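Local coordinates for probable molybdenum cofactor guanylyltransferase (Aquifex aeolicus, PDB 2E8B), which probably transfers a GMP moiety from GTP to Mo-molybdopterin, forming the guanine dinucleotide form of the molybdenum cofactor and releasing diphosphate, at residues V19-K24 against E65-L70; R45-A50 against K55-V60. All blocks are in the same frame, centred on the assembly; numbering follows the deposited sequence.

Interaction 1 (V19-K24 against E65-L70)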
loop_
_atom_site.group_PDB
_atom_site.type_symbol
_atom_site.label_atom_id
_atom_site.label_comp_id
_atom_site.label_asym_id
_atom_site.label_seq_id
_atom_site.Cartn_x
_atom_site.Cartn_y
_atom_site.Cartn_z
ATOM N N VAL A 19 -1.256 -3.348 3.940
ATOM C CA VAL A 19 0.055 -3.546 3.342
ATOM C C VAL A 19 -0.130 -4.563 2.228
ATOM O O VAL A 19 -0.526 -5.704 2.477
ATOM C CB VAL A 19 1.066 -4.077 4.381
ATOM C CG1 VAL A 19 2.393 -4.385 3.710
ATOM C CG2 VAL A 19 1.255 -3.053 5.488
ATOM N N LEU A 20 0.146 -4.141 0.999
ATOM C CA LEU A 20 -0.023 -5.002 -0.167
ATOM C C LEU A 20 1.167 -5.927 -0.399
ATOM O O LEU A 20 2.265 -5.472 -0.707
ATOM C CB LEU A 20 -0.272 -4.142 -1.414
ATOM C CG LEU A 20 -1.393 -3.108 -1.274
ATOM C CD1 LEU A 20 -1.609 -2.381 -2.597
ATOM C CD2 LEU A 20 -2.677 -3.806 -0.850
ATOM N N ALA A 21 0.931 -7.230 -0.260
ATOM C CA ALA A 21 1.976 -8.236 -0.440
ATOM C C ALA A 21 1.988 -8.877 -1.826
ATOM O O ALA A 21 2.955 -9.548 -2.188
ATOM C CB ALA A 21 1.840 -9.316 0.621
ATOM N N GLY A 22 0.910 -8.693 -2.583
ATOM C CA GLY A 22 0.826 -9.248 -3.927
ATOM C C GLY A 22 0.562 -10.742 -4.073
ATOM O O GLY A 22 0.082 -11.416 -3.167
ATOM N N GLY A 23 0.876 -11.271 -5.247
ATOM C CA GLY A 23 0.660 -12.684 -5.483
ATOM C C GLY A 23 1.979 -13.417 -5.568
ATOM O O GLY A 23 2.831 -13.292 -4.686
ATOM N N LYS A 24 2.151 -14.186 -6.634
ATOM C CA LYS A 24 3.381 -14.931 -6.833
ATOM C C LYS A 24 4.489 -13.963 -7.234
ATOM O O LYS A 24 4.223 -12.904 -7.802
ATOM C CB LYS A 24 3.181 -15.992 -7.921
ATOM C CG LYS A 24 2.146 -17.053 -7.556
ATOM C CD LYS A 24 1.971 -18.085 -8.664
ATOM C CE LYS A 24 1.393 -17.460 -9.928
ATOM N NZ LYS A 24 1.215 -18.464 -11.018
ATOM N N GLU A 65 -0.820 -18.636 4.415
ATOM C CA GLU A 65 0.321 -19.316 5.030
ATOM C C GLU A 65 1.665 -18.758 4.572
ATOM O O GLU A 65 2.657 -18.832 5.297
ATOM C CB GLU A 65 0.257 -20.821 4.755
ATOM C CG GLU A 65 -0.708 -21.558 5.666
ATOM C CD GLU A 65 -0.345 -21.401 7.134
ATOM O OE1 GLU A 65 0.794 -21.757 7.504
ATOM O OE2 GLU A 65 -1.197 -20.924 7.915
ATOM N N LYS A 66 1.689 -18.196 3.370
ATOM C CA LYS A 66 2.901 -17.620 2.811
ATOM C C LYS A 66 3.387 -16.447 3.660
ATOM O O LYS A 66 4.566 -16.100 3.628
ATOM C CB LYS A 66 2.631 -17.157 1.375
ATOM C CG LYS A 66 3.804 -16.485 0.676
ATOM C CD LYS A 66 3.460 -16.206 -0.782
ATOM C CE LYS A 66 4.636 -15.625 -1.549
ATOM N NZ LYS A 66 5.013 -14.265 -1.083
ATOM N N PHE A 67 2.477 -15.847 4.425
ATOM C CA PHE A 67 2.825 -14.707 5.268
ATOM C C PHE A 67 2.570 -14.925 6.753
ATOM O O PHE A 67 2.432 -13.970 7.519
ATOM C CB PHE A 67 2.083 -13.461 4.776
ATOM C CG PHE A 67 2.531 -13.013 3.425
ATOM C CD1 PHE A 67 3.700 -12.275 3.278
ATOM C CD2 PHE A 67 1.835 -13.404 2.287
ATOM C CE1 PHE A 67 4.176 -11.936 2.018
ATOM C CE2 PHE A 67 2.302 -13.071 1.018
ATOM C CZ PHE A 67 3.476 -12.336 0.882
ATOM N N SER A 68 2.518 -16.188 7.161
ATOM C CA SER A 68 2.300 -16.509 8.562
ATOM C C SER A 68 3.467 -15.983 9.387
ATOM O O SER A 68 3.311 -15.675 10.566
ATOM C CB SER A 68 2.184 -18.023 8.752
ATOM O OG SER A 68 1.123 -18.555 7.984
ATOM N N PHE A 69 4.636 -15.877 8.757
ATOM C CA PHE A 69 5.834 -15.408 9.445
ATOM C C PHE A 69 5.733 -13.969 9.943
ATOM O O PHE A 69 6.549 -13.533 10.752
ATOM C CB PHE A 69 7.064 -15.569 8.540
ATOM C CG PHE A 69 7.143 -14.565 7.418
ATOM C CD1 PHE A 69 7.780 -13.342 7.606
ATOM C CD2 PHE A 69 6.590 -14.849 6.170
ATOM C CE1 PHE A 69 7.870 -12.414 6.569
ATOM C CE2 PHE A 69 6.672 -13.928 5.124
ATOM C CZ PHE A 69 7.316 -12.706 5.326
ATOM N N LEU A 70 4.733 -13.233 9.463
ATOM C CA LEU A 70 4.547 -11.846 9.881
ATOM C C LEU A 70 3.731 -11.733 11.164
ATOM O O LEU A 70 3.661 -10.660 11.763
ATOM C CB LEU A 70 3.860 -11.042 8.769
ATOM C CG LEU A 70 4.689 -10.779 7.511
ATOM C CD1 LEU A 70 3.832 -10.049 6.485
ATOM C CD2 LEU A 70 5.916 -9.948 7.865
HETATM O O HOH W 1 2.728 -12.268 -2.318
#
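A21 sets its methyl over one face of the F67 ring, near the C-terminal end of strand 16-22 in the Rossmann-like GT-A fold, beside the glycine-containing nucleotide loop of MobA enzymes. The contact is a CH-pi interaction: A21 CB lies 3.9 Å from the ring centroid, 28° off the normal, with CZ its nearest atom at 3.4 Å. With CG anti to the carbonyl carbon (chi1 -66°), the F67 ring projects from the 65-70 segment toward the strand, so that its CZ end meets the methyl. Replacing F67 by an alanine would probably open a gap beside the A21 methyl and leave it without its aromatic partner. L20, A21 and G22 are predicted to bind GTP, so the ring packs on the side chain of one residue of this probable site. Further out, F67 also touches A61 of strand 56-61, A21 rests on I43 of helix 32-51, and D63 OD1 accepts a hydrogen bond from K66 N. Water 1, in plane at the edge of the F67 ring, bridges the segments: it lies 2.7 Å from A21 O and 2.6 Å from G23 O, and accepts from K66 NZ at 3.3 Å.

Interaction 2 (R45-A50 against K55-V60)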
loop_
_atom_site.group_PDB
_atom_site.type_symbol
_atom_site.label_atom_id
_atom_site.label_comp_id
_atom_site.label_asym_id
_atom_site.label_seq_id
_atom_site.Cartn_x
_atom_site.Cartn_y
_atom_site.Cartn_z
ATOM N N ARG A 45 9.507 -5.194 7.679
ATOM C CA ARG A 45 9.811 -3.843 8.126
ATOM C C ARG A 45 8.671 -2.874 7.826
ATOM O O ARG A 45 8.337 -2.023 8.655
ATOM C CB ARG A 45 11.097 -3.335 7.472
ATOM C CG ARG A 45 12.350 -4.102 7.877
ATOM C CD ARG A 45 13.596 -3.236 7.736
ATOM N NE ARG A 45 13.910 -2.907 6.348
ATOM C CZ ARG A 45 14.475 -3.749 5.485
ATOM N NH1 ARG A 45 14.796 -4.981 5.863
ATOM N NH2 ARG A 45 14.721 -3.358 4.242
ATOM N N VAL A 46 8.076 -2.997 6.644
ATOM C CA VAL A 46 6.975 -2.118 6.267
ATOM C C VAL A 46 5.806 -2.327 7.219
ATOM O O VAL A 46 5.149 -1.371 7.629
ATOM C CB VAL A 46 6.498 -2.391 4.825
ATOM C CG1 VAL A 46 5.248 -1.576 4.523
ATOM C CG2 VAL A 46 7.600 -2.035 3.839
ATOM N N TYR A 47 5.556 -3.586 7.565
ATOM C CA TYR A 47 4.471 -3.939 8.465
ATOM C C TYR A 47 4.684 -3.330 9.846
ATOM O O TYR A 47 3.766 -2.750 10.428
ATOM C CB TYR A 47 4.367 -5.463 8.579
ATOM C CG TYR A 47 3.353 -5.925 9.594
ATOM C CD1 TYR A 47 2.005 -5.600 9.457
ATOM C CD2 TYR A 47 3.743 -6.673 10.702
ATOM C CE1 TYR A 47 1.070 -6.010 10.404
ATOM C CE2 TYR A 47 2.820 -7.086 11.651
ATOM C CZ TYR A 47 1.487 -6.752 11.497
ATOM O OH TYR A 47 0.566 -7.172 12.428
ATOM N N GLU A 48 5.899 -3.456 10.365
ATOM C CA GLU A 48 6.203 -2.903 11.675
ATOM C C GLU A 48 6.090 -1.380 11.648
ATOM O O GLU A 48 5.599 -0.773 12.593
ATOM C CB GLU A 48 7.600 -3.345 12.113
ATOM C CG GLU A 48 7.727 -4.860 12.182
ATOM C CD GLU A 48 9.002 -5.324 12.854
ATOM O OE1 GLU A 48 10.099 -4.957 12.378
ATOM O OE2 GLU A 48 8.907 -6.059 13.859
ATOM N N THR A 49 6.530 -0.764 10.557
ATOM C CA THR A 49 6.435 0.681 10.427
ATOM C C THR A 49 4.962 1.090 10.477
ATOM O O THR A 49 4.589 2.035 11.169
ATOM C CB THR A 49 7.047 1.160 9.100
ATOM O OG1 THR A 49 8.455 0.897 9.108
ATOM C CG2 THR A 49 6.816 2.653 8.912
ATOM N N ALA A 50 4.122 0.365 9.749
ATOM C CA ALA A 50 2.697 0.661 9.722
ATOM C C ALA A 50 2.091 0.535 11.122
ATOM O O ALA A 50 1.320 1.391 11.557
ATOM C CB ALA A 50 1.991 -0.282 8.762
ATOM N N LYS A 55 -3.727 1.815 14.355
ATOM C CA LYS A 55 -4.323 0.927 15.349
ATOM C C LYS A 55 -4.475 -0.476 14.769
ATOM O O LYS A 55 -4.299 -1.473 15.470
ATOM C CB LYS A 55 -5.693 1.461 15.774
ATOM C CG LYS A 55 -5.660 2.909 16.243
ATOM C CD LYS A 55 -7.048 3.463 16.559
ATOM C CE LYS A 55 -7.657 2.797 17.781
ATOM N NZ LYS A 55 -8.902 3.489 18.224
ATOM N N GLU A 56 -4.805 -0.548 13.484
ATOM C CA GLU A 56 -4.974 -1.832 12.818
ATOM C C GLU A 56 -4.233 -1.865 11.487
ATOM O O GLU A 56 -4.302 -0.918 10.702
ATOM C CB GLU A 56 -6.457 -2.121 12.590
ATOM C CG GLU A 56 -7.280 -2.099 13.870
ATOM C CD GLU A 56 -8.687 -2.621 13.670
ATOM O OE1 GLU A 56 -9.388 -2.116 12.766
ATOM O OE2 GLU A 56 -9.093 -3.533 14.424
ATOM N N VAL A 57 -3.516 -2.958 11.253
ATOM C CA VAL A 57 -2.758 -3.144 10.020
ATOM C C VAL A 57 -3.039 -4.536 9.476
ATOM O O VAL A 57 -2.940 -5.523 10.199
ATOM C CB VAL A 57 -1.240 -3.018 10.268
ATOM C CG1 VAL A 57 -0.486 -3.156 8.959
ATOM C CG2 VAL A 57 -0.929 -1.684 10.918
ATOM N N TYR A 58 -3.393 -4.611 8.199
ATOM C CA TYR A 58 -3.674 -5.891 7.570
ATOM C C TYR A 58 -2.740 -6.114 6.398
ATOM O O TYR A 58 -2.269 -5.162 5.776
ATOM C CB TYR A 58 -5.113 -5.946 7.052
ATOM C CG TYR A 58 -6.163 -5.659 8.096
ATOM C CD1 TYR A 58 -6.587 -4.357 8.340
ATOM C CD2 TYR A 58 -6.717 -6.688 8.854
ATOM C CE1 TYR A 58 -7.537 -4.081 9.312
ATOM C CE2 TYR A 58 -7.672 -6.422 9.837
ATOM C CZ TYR A 58 -8.075 -5.115 10.057
ATOM O OH TYR A 58 -9.010 -4.829 11.026
ATOM N N ILE A 59 -2.466 -7.381 6.115
ATOM C CA ILE A 59 -1.621 -7.742 4.989
ATOM C C ILE A 59 -2.559 -8.272 3.914
ATOM O O ILE A 59 -3.378 -9.152 4.178
ATOM C CB ILE A 59 -0.632 -8.864 5.359
ATOM C CG1 ILE A 59 0.272 -8.415 6.509
ATOM C CG2 ILE A 59 0.169 -9.263 4.132
ATOM C CD1 ILE A 59 1.222 -7.286 6.156
ATOM N N VAL A 60 -2.467 -7.719 2.711
ATOM C CA VAL A 60 -3.302 -8.190 1.620
ATOM C C VAL A 60 -2.443 -9.149 0.805
ATOM O O VAL A 60 -1.416 -8.754 0.252
ATOM C CB VAL A 60 -3.766 -7.031 0.719
ATOM C CG1 VAL A 60 -4.517 -7.585 -0.487
ATOM C CG2 VAL A 60 -4.656 -6.075 1.508
HETATM O O HOH W 2 -1.862 -6.043 12.840
#
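The Y47 ring slants across V57, packing helix 32-51 against strand 56-61 within a right-handed beta-alpha-beta crossover of the Rossmann-like domain. Neither face nor edge of the ring is presented squarely; its CD1-CE1 side does the touching, with CD1 3.5 Å from V57 CG1 and CE1 3.8 Å from V57 CB. The ring gets there because Y47 CG is anti to the backbone N (chi1 175°), which carries it from the flank of the helix toward the strand. I59 reaches the same ring atom from the other side of the ring plane, its terminal methyl CD1 standing 3.8 Å from Y47 CD1, and the two side chains lie at about a right angle. At its polar end the tyrosine is tied to the strand through water 2, which lies 2.7 Å from Y47 OH and donates to V57 O at 2.9 Å. V57 also touches V19 of the neighbouring strand 16-22, and A72 packs on Y47, extending this buried apolar layer. With only a methyl at A50, little side chain stands between helix and strand at this point; the axes of segments 45-50 and 56-60 approach to 9.0 Å and run nearly antiparallel, at 157°. Both V57 methyls face A50: CG1 is shared between the tyrosine and A50 CB, 3.8 Å away, while CG2 lies against the helix backbone, 3.8 Å from A50 C.

Overall arrangement
The centres of the two interactions are 11 Å apart, and both lie in the MobA-like nucleotidyltransferase domain. The chain passes from strand 16-22 through helix 32-51 to strand 56-61, then into the loop carrying 65-70; interaction 2 therefore falls between the two halves of interaction 1 in sequence. Strands 16-22 and 56-61 are parallel neighbours in one sheet, joined by probable hydrogen bonds from V19 N to Y58 O and from V60 N to V19 O. V19 also packs on I59, while L70 O approaches the Y47 ring. Interaction 2 thus belongs to the buried helix-sheet core, and interaction 1 lies at the C-terminal end of strand 16-22, by the predicted GTP site.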